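PDB 1Z6O: ferritin light chain from Trichoplusia ni, which stores iron as part of secreted ferritin, co-assembling with heavy chains into a 24-subunit shell and aiding nucleation of the ferrihydrite core. Local coordinates for the interface of chains A and B and the interface of chains A and C. Residues are numbered along the deposited sequence; one frame, centred on the assembly and turned at random. Chains: chain A/B, Ferritin light chain; chain C, Ferritin heavy chain.

Contact 1: the interface of chains A and B. Residues chain A 23, 25-27; chain B 130, 134, 179.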
ATOM      1  N   ARG A  23     -19.357  39.067  43.957  1.00 25.18           N
ATOM      2  CA  ARG A  23     -20.117  37.901  43.518  1.00 26.49           C
ATOM      3  C   ARG A  23     -19.678  37.338  42.171  1.00 27.96           C
ATOM      4  O   ARG A  23     -20.235  36.346  41.699  1.00 28.33           O
ATOM      5  CB  ARG A  23     -21.614  38.212  43.464  1.00 31.15           C
ATOM      6  CG  ARG A  23     -22.365  37.767  44.716  1.00 40.71           C
ATOM      7  CD  ARG A  23     -21.886  38.520  45.943  1.00 37.98           C
ATOM      8  NE  ARG A  23     -22.113  39.954  45.787  1.00 48.09           N
ATOM      9  CZ  ARG A  23     -22.083  40.835  46.784  1.00 52.32           C
ATOM     10  NH1 ARG A  23     -21.830  40.436  48.026  1.00 47.26           N
ATOM     11  NH2 ARG A  23     -22.313  42.120  46.536  1.00 42.02           N
ATOM     12  N   ASN A  25     -17.352  35.348  41.008  1.00 23.97           N
ATOM     13  CA  ASN A  25     -16.335  34.350  41.289  1.00 21.04           C
ATOM     14  C   ASN A  25     -16.996  33.031  40.944  1.00 18.78           C
ATOM     15  O   ASN A  25     -18.136  33.027  40.475  1.00 16.92           O
ATOM     16  CB  ASN A  25     -15.872  34.428  42.757  1.00 22.16           C
ATOM     17  CG  ASN A  25     -16.998  34.233  43.768  1.00 26.35           C
ATOM     18  OD1 ASN A  25     -16.839  34.573  44.939  1.00 43.66           O
ATOM     19  ND2 ASN A  25     -18.112  33.673  43.341  1.00 17.40           N
ATOM     20  N   ALA A  26     -16.309  31.917  41.166  1.00 16.00           N
ATOM     21  CA  ALA A  26     -16.874  30.622  40.800  1.00 17.89           C
ATOM     22  C   ALA A  26     -17.630  29.926  41.930  1.00 18.92           C
ATOM     23  O   ALA A  26     -17.951  28.747  41.825  1.00 17.26           O
ATOM     24  CB  ALA A  26     -15.752  29.710  40.280  1.00 16.72           C
ATOM     25  N   VAL A  27     -17.925  30.650  43.004  1.00 16.73           N
ATOM     26  CA  VAL A  27     -18.631  30.052  44.138  1.00 15.93           C
ATOM     27  C   VAL A  27     -20.134  29.911  43.887  1.00 18.32           C
ATOM     28  O   VAL A  27     -20.795  30.874  43.494  1.00 19.02           O
ATOM     29  CB  VAL A  27     -18.441  30.911  45.425  1.00 20.15           C
ATOM     30  CG1 VAL A  27     -19.281  30.335  46.587  1.00 21.41           C
ATOM     31  CG2 VAL A  27     -16.948  30.958  45.814  1.00 19.38           C
TER
ATOM     32  N   LEU B 130     -22.669  34.245  33.802  1.00 17.64           N
ATOM     33  CA  LEU B 130     -22.196  33.583  35.015  1.00 17.87           C
ATOM     34  C   LEU B 130     -23.375  33.359  35.974  1.00 19.37           C
ATOM     35  O   LEU B 130     -23.561  32.249  36.481  1.00 17.45           O
ATOM     36  CB  LEU B 130     -21.111  34.427  35.700  1.00 15.97           C
ATOM     37  CG  LEU B 130     -20.570  33.921  37.048  1.00 19.76           C
ATOM     38  CD1 LEU B 130     -19.912  32.539  36.872  1.00 16.29           C
ATOM     39  CD2 LEU B 130     -19.540  34.936  37.589  1.00 18.72           C
ATOM     40  N   LYS B 134     -24.936  29.754  37.212  1.00 16.07           N
ATOM     41  CA  LYS B 134     -24.993  29.394  38.634  1.00 17.26           C
ATOM     42  C   LYS B 134     -26.432  29.019  39.004  1.00 20.24           C
ATOM     43  O   LYS B 134     -26.656  28.125  39.822  1.00 17.81           O
ATOM     44  CB  LYS B 134     -24.537  30.554  39.527  1.00 16.86           C
ATOM     45  CG  LYS B 134     -23.022  30.792  39.510  1.00 18.47           C
ATOM     46  CD  LYS B 134     -22.622  31.838  40.570  1.00 17.60           C
ATOM     47  CE  LYS B 134     -21.112  32.097  40.523  1.00 19.88           C
ATOM     48  NZ  LYS B 134     -20.651  32.969  41.653  1.00 19.86           N
ATOM     49  N   ALA B 179     -16.332  32.710  35.414  1.00 15.43           N
ATOM     50  CA  ALA B 179     -15.836  33.539  36.518  1.00 16.02           C
ATOM     51  C   ALA B 179     -14.448  34.073  36.141  1.00 19.35           C
ATOM     52  O   ALA B 179     -14.120  35.229  36.420  1.00 18.28           O
ATOM     53  CB  ALA B 179     -15.746  32.721  37.817  1.00 16.75           C
TER
HETATM   54  O   HOH W   1     -22.423  34.874  42.227  1.00 42.75           O
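The N-terminal extension of one ferritin light chain meets the helical bundle of a second. The loop from A:Arg23 to A:Val27 runs over B:Lys134, from helix 122-148, and B:Ala179, from helix 157-190. The contact reads backbone rather than side chains. The side-chain amino group NZ of B:Lys134 gives a hydrogen bond to the carbonyl O of A:Asn25 at 2.8 Å. It gives another to the carbonyl O of A:Val27, also at 2.8 Å. The A:Asn25 oxygen is approached from above its carbonyl plane, 47° out of it. At A:Val27 the donor is tilted from the plane by a smaller 26°. The lysine chain is extended beyond CG, which carries NZ away from its own helix to the two carbonyls. The pull of two carbonyl dipoles would probably steady the lysine charge. A:Asn25 ND2 lies near NZ, but both are donors and they do not bond. With chi1 at 58° the A:Asn25 amide is folded back toward the lysine, which it crosses at about a right angle. Beside the polar group, B:Ala179 CB packs against the peptide joining A:Asn25 and A:Ala26, 3.4 Å from A:Asn25 C. B:Leu130 CD2 adds a looser touch to the A:Asn25 carbonyl. A water links NZ to the carbonyl of the poorly ordered A:Arg23, lying 2.7 Å from B:Lys134 NZ and 2.7 Å from A:Arg23 O.

Contact 2: the interface of chains A and C. Residues chain A 56, 77, 80-81, 84; chain C 68, 72.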
ATOM      1  N   LEU A  56       7.166   7.429  48.510  1.00 16.21           N
ATOM      2  CA  LEU A  56       8.417   7.597  47.781  1.00 16.91           C
ATOM      3  C   LEU A  56       9.584   7.069  48.623  1.00 18.18           C
ATOM      4  O   LEU A  56      10.492   6.419  48.099  1.00 17.96           O
ATOM      5  CB  LEU A  56       8.634   9.080  47.435  1.00 19.49           C
ATOM      6  CG  LEU A  56       9.924   9.351  46.649  1.00 27.40           C
ATOM      7  CD1 LEU A  56       9.835   8.637  45.306  1.00 30.86           C
ATOM      8  CD2 LEU A  56      10.105  10.847  46.423  1.00 26.61           C
ATOM      9  N   LYS A  77       6.356   3.072  44.308  1.00 14.91           N
ATOM     10  CA  LYS A  77       6.586   4.184  43.397  1.00 16.89           C
ATOM     11  C   LYS A  77       5.266   4.540  42.701  1.00 20.12           C
ATOM     12  O   LYS A  77       4.945   5.716  42.486  1.00 17.83           O
ATOM     13  CB  LYS A  77       7.658   3.787  42.378  1.00 20.39           C
ATOM     14  CG  LYS A  77       7.882   4.796  41.266  1.00 25.98           C
ATOM     15  CD  LYS A  77       8.317   6.139  41.797  1.00 40.58           C
ATOM     16  CE  LYS A  77       8.671   7.057  40.630  1.00 54.91           C
ATOM     17  NZ  LYS A  77       8.762   8.461  41.065  1.00 66.15           N
ATOM     18  N   SER A  80       3.099   6.361  45.120  1.00 15.19           N
ATOM     19  CA  SER A  80       3.621   7.723  45.275  1.00 15.56           C
ATOM     20  C   SER A  80       3.218   8.611  44.100  1.00 16.64           C
ATOM     21  O   SER A  80       2.723   9.730  44.295  1.00 16.22           O
ATOM     22  CB  SER A  80       5.158   7.704  45.374  1.00 17.20           C
ATOM     23  OG  SER A  80       5.660   9.035  45.464  1.00 17.46           O
ATOM     24  N   ASP A  81       3.435   8.121  42.878  1.00 15.48           N
ATOM     25  CA  ASP A  81       3.091   8.893  41.683  1.00 18.24           C
ATOM     26  C   ASP A  81       1.591   9.190  41.637  1.00 19.92           C
ATOM     27  O   ASP A  81       1.181  10.289  41.256  1.00 18.40           O
ATOM     28  CB  ASP A  81       3.478   8.145  40.395  1.00 20.27           C
ATOM     29  CG  ASP A  81       4.998   8.039  40.189  1.00 33.26           C
ATOM     30  OD1 ASP A  81       5.779   8.776  40.839  1.00 28.35           O
ATOM     31  OD2 ASP A  81       5.415   7.213  39.348  1.00 29.00           O
ATOM     32  N   TRP A  84       0.762  11.876  44.206  1.00 14.82           N
ATOM     33  CA  TRP A  84       1.279  13.184  43.787  1.00 16.72           C
ATOM     34  C   TRP A  84       0.315  13.777  42.754  1.00 18.37           C
ATOM     35  O   TRP A  84      -0.073  14.946  42.819  1.00 16.74           O
ATOM     36  CB  TRP A  84       2.679  13.028  43.165  1.00 17.35           C
ATOM     37  CG  TRP A  84       3.215  14.302  42.548  1.00 17.45           C
ATOM     38  CD1 TRP A  84       3.323  14.589  41.215  1.00 18.04           C
ATOM     39  CD2 TRP A  84       3.714  15.447  43.248  1.00 17.34           C
ATOM     40  NE1 TRP A  84       3.865  15.848  41.042  1.00 19.02           N
ATOM     41  CE2 TRP A  84       4.113  16.395  42.273  1.00 17.13           C
ATOM     42  CE3 TRP A  84       3.871  15.765  44.609  1.00 19.46           C
ATOM     43  CZ2 TRP A  84       4.660  17.642  42.614  1.00 19.26           C
ATOM     44  CZ3 TRP A  84       4.421  17.006  44.950  1.00 24.11           C
ATOM     45  CH2 TRP A  84       4.808  17.928  43.951  1.00 23.35           C
TER
ATOM     46  N   ARG C  68      10.407  17.533  42.249  1.00 16.91           N
ATOM     47  CA  ARG C  68      10.205  16.223  42.864  1.00 16.39           C
ATOM     48  C   ARG C  68      11.112  15.219  42.141  1.00 17.38           C
ATOM     49  O   ARG C  68      11.712  14.347  42.774  1.00 18.15           O
ATOM     50  CB  ARG C  68       8.732  15.809  42.749  1.00 17.91           C
ATOM     51  CG  ARG C  68       8.425  14.369  43.171  1.00 17.13           C
ATOM     52  CD  ARG C  68       6.890  14.155  43.234  1.00 17.31           C
ATOM     53  NE  ARG C  68       6.520  12.769  43.539  1.00 16.44           N
ATOM     54  CZ  ARG C  68       6.381  11.808  42.632  1.00 22.76           C
ATOM     55  NH1 ARG C  68       6.041  10.577  43.014  1.00 20.15           N
ATOM     56  NH2 ARG C  68       6.565  12.077  41.343  1.00 19.07           N
ATOM     57  N   MET C  72      14.188  12.795  43.596  1.00 16.61           N
ATOM     58  CA  MET C  72      14.278  11.363  43.309  1.00 18.91           C
ATOM     59  C   MET C  72      15.623  10.982  42.686  1.00 18.51           C
ATOM     60  O   MET C  72      16.169   9.916  42.994  1.00 18.05           O
ATOM     61  CB  MET C  72      13.128  10.929  42.376  1.00 20.36           C
ATOM     62  CG  MET C  72      11.753  10.972  43.045  1.00 37.40           C
ATOM     63  SD  MET C  72      10.321  10.718  41.926  1.00 45.65           S
ATOM     64  CE  MET C  72      11.108   9.954  40.470  1.00 55.78           C
TER
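Helices 37-61 and 70-96 of the light chain face helix 54-80 of the heavy chain. All three belong to ferritin four-helix bundles, and the contact lies between neighbouring subunits of the mixed shell. C:Arg68 reaches across with its chain extended from CG to NE. Its CD lies over the face of the A:Trp84 indole, 3.4 Å from CD2, as a CH-pi contact. The guanidinium and indole planes are nearly parallel, 12° apart, while the two side chains run past each other in opposite directions. Beyond the ring, C:Arg68 NH1 makes two hydrogen bonds in the guanidinium plane. One goes to the hydroxyl OG of A:Ser80 at 2.9 Å. The other, to the carboxylate OD1 of A:Asp81 at 2.8 Å, is nearly straight, 169° at the hydrogen, and is also a salt bridge. It uses the anti lone pair of OD1, and the carboxylate stands steeply to the guanidinium, 74° between planes. From the same chain, the poorly ordered A:Lys77 NZ bonds to the syn lone pair of OD1 at 3.0 Å. With the lysine placed as modelled, two basic groups share this oxygen, which would probably favour the ionised carboxylate. C:Met72 SD lies toward the rim of the other guanidinium face. This cover is tentative, since C:Met72 is poorly ordered and its SD and CE are doubtfully placed against A:Lys77. Its CG packs 3.8 Å from A:Leu56 CD2.

Contact 3: the interface of chains A and C. Residues chain A 57, 116-119; chain C 87-89.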
ATOM      1  N   LEU A  57       9.566   7.338  49.927  1.00 15.92           N
ATOM      2  CA  LEU A  57      10.636   6.855  50.803  1.00 18.16           C
ATOM      3  C   LEU A  57      10.599   5.328  50.912  1.00 21.10           C
ATOM      4  O   LEU A  57      11.645   4.692  50.996  1.00 16.52           O
ATOM      5  CB  LEU A  57      10.538   7.501  52.195  1.00 17.65           C
ATOM      6  CG  LEU A  57      10.792   9.023  52.194  1.00 22.54           C
ATOM      7  CD1 LEU A  57      10.565   9.577  53.599  1.00 23.33           C
ATOM      8  CD2 LEU A  57      12.215   9.326  51.725  1.00 20.58           C
ATOM      9  N   TYR A 116       4.974   7.534  59.889  1.00 47.86           N
ATOM     10  CA  TYR A 116       5.184   6.565  58.822  1.00 37.94           C
ATOM     11  C   TYR A 116       6.678   6.260  58.775  1.00 32.17           C
ATOM     12  O   TYR A 116       7.482   7.166  58.599  1.00 35.73           O
ATOM     13  CB  TYR A 116       4.742   7.166  57.479  1.00 34.10           C
ATOM     14  CG  TYR A 116       4.821   6.210  56.303  1.00 28.33           C
ATOM     15  CD1 TYR A 116       3.669   5.605  55.800  1.00 25.51           C
ATOM     16  CD2 TYR A 116       6.045   5.932  55.679  1.00 26.39           C
ATOM     17  CE1 TYR A 116       3.720   4.746  54.691  1.00 29.19           C
ATOM     18  CE2 TYR A 116       6.114   5.070  54.568  1.00 27.08           C
ATOM     19  CZ  TYR A 116       4.944   4.486  54.080  1.00 27.16           C
ATOM     20  OH  TYR A 116       4.983   3.669  52.969  1.00 23.92           O
ATOM     21  N   THR A 117       7.061   5.002  58.950  1.00 27.26           N
ATOM     22  CA  THR A 117       8.480   4.650  58.882  1.00 31.10           C
ATOM     23  C   THR A 117       8.682   3.853  57.601  1.00 29.27           C
ATOM     24  O   THR A 117       7.914   2.939  57.303  1.00 25.31           O
ATOM     25  CB  THR A 117       8.935   3.799  60.084  1.00 36.73           C
ATOM     26  OG1 THR A 117       8.395   2.483  59.974  1.00 51.55           O
ATOM     27  CG2 THR A 117       8.458   4.419  61.384  1.00 40.38           C
ATOM     28  N   ALA A 118       9.714   4.199  56.842  1.00 24.25           N
ATOM     29  CA  ALA A 118       9.987   3.531  55.574  1.00 25.14           C
ATOM     30  C   ALA A 118      10.786   2.237  55.699  1.00 25.54           C
ATOM     31  O   ALA A 118      10.689   1.368  54.830  1.00 24.67           O
ATOM     32  CB  ALA A 118      10.710   4.498  54.631  1.00 23.94           C
ATOM     33  N   GLU A 119      11.573   2.099  56.767  1.00 20.51           N
ATOM     34  CA  GLU A 119      12.385   0.887  56.946  1.00 22.94           C
ATOM     35  C   GLU A 119      11.536  -0.230  57.550  1.00 27.16           C
ATOM     36  O   GLU A 119      11.361  -0.292  58.762  1.00 30.15           O
ATOM     37  CB  GLU A 119      13.589   1.171  57.864  1.00 25.56           C
ATOM     38  CG  GLU A 119      14.451   2.356  57.426  1.00 25.90           C
ATOM     39  CD  GLU A 119      13.957   3.705  57.953  1.00 32.63           C
ATOM     40  OE1 GLU A 119      12.853   3.772  58.537  1.00 29.96           O
ATOM     41  OE2 GLU A 119      14.677   4.712  57.775  1.00 28.68           O
TER
ATOM     42  N   ASP C  87      18.129   5.052  57.902  1.00 21.03           N
ATOM     43  CA  ASP C  87      18.036   6.524  57.897  1.00 22.52           C
ATOM     44  C   ASP C  87      17.283   7.046  56.680  1.00 24.03           C
ATOM     45  O   ASP C  87      17.623   8.096  56.121  1.00 22.05           O
ATOM     46  CB  ASP C  87      19.429   7.148  57.894  1.00 31.08           C
ATOM     47  CG  ASP C  87      20.232   6.758  59.106  1.00 48.59           C
ATOM     48  OD1 ASP C  87      21.432   6.443  58.947  1.00 61.56           O
ATOM     49  OD2 ASP C  87      19.659   6.771  60.216  1.00 51.44           O
ATOM     50  N   VAL C  88      16.269   6.309  56.256  1.00 20.62           N
ATOM     51  CA  VAL C  88      15.492   6.737  55.111  1.00 18.79           C
ATOM     52  C   VAL C  88      14.315   7.605  55.567  1.00 22.46           C
ATOM     53  O   VAL C  88      14.023   8.632  54.958  1.00 21.11           O
ATOM     54  CB  VAL C  88      14.964   5.514  54.314  1.00 21.14           C
ATOM     55  CG1 VAL C  88      14.087   5.983  53.165  1.00 20.95           C
ATOM     56  CG2 VAL C  88      16.149   4.688  53.770  1.00 20.95           C
ATOM     57  N   SER C  89      13.657   7.202  56.651  1.00 22.08           N
ATOM     58  CA  SER C  89      12.490   7.938  57.152  1.00 27.74           C
ATOM     59  C   SER C  89      12.790   9.401  57.459  1.00 27.34           C
ATOM     60  O   SER C  89      11.960  10.270  57.230  1.00 28.58           O
ATOM     61  CB  SER C  89      11.939   7.267  58.415  1.00 29.74           C
ATOM     62  OG  SER C  89      11.480   5.955  58.139  1.00 33.55           O
TER
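The A:Glu119 carboxylate has C:Ser89 N above its plane, C:Ser89 OG on the syn side of OE1, and C:Val88 N nearly along the C-O axis of OE2. This ferritin contact joins a light-chain loop to the heavy-chain segment beginning the 3-10 helix 89-91. Both oxygens accept. OE1 of A:Glu119 takes a hydrogen bond from the hydroxyl OG of C:Ser89 at 2.6 Å, 31° out of the carboxylate plane. A:Glu119 OE2 accepts from C:Ser89 N, a backbone amide, at 2.9 Å. A:Glu119 OE2 also accepts from C:Val88 N at 2.7 Å. The glutamate chain bends at chi2 (86°), which turns the carboxylate toward these donors. It sits at the N-terminal end of helix 89-91 like a cap supplied by the other chain, and the two amides would probably stabilise its negative charge. An alanine in place of A:Glu119 is likely to leave both amides and the serine hydroxyl without this acceptor, and the start of the 3-10 helix less firmly held. C:Ser89 OG also accepts from the backbone N of A:Ala118 at 2.8 Å, so the hydroxyl links two light-chain groups. Alongside, C:Val88 CG1 packs 4.0 Å from A:Leu57 CB and 4.0 Å from A:Ala118 CB.

Contacts 2 and 3 belong to the same light-heavy interface, their C-alpha centres about 14 Å apart. Helix 37-61 of chain A serves both, giving adjacent residues A:Leu56 to contact 2 and A:Leu57 to contact 3. Contact 1 joins two light chains; its C-alpha centre is about 35 Å from that of contact 2 and about 44 Å from that of contact 3. It uses the N-terminal extension of chain A rather than its bundle helices. One light chain therefore touches a heavy chain and another light chain through separate surfaces. This fits a shell of 12 light and 12 heavy chains, where each light chain has neighbours of both kinds.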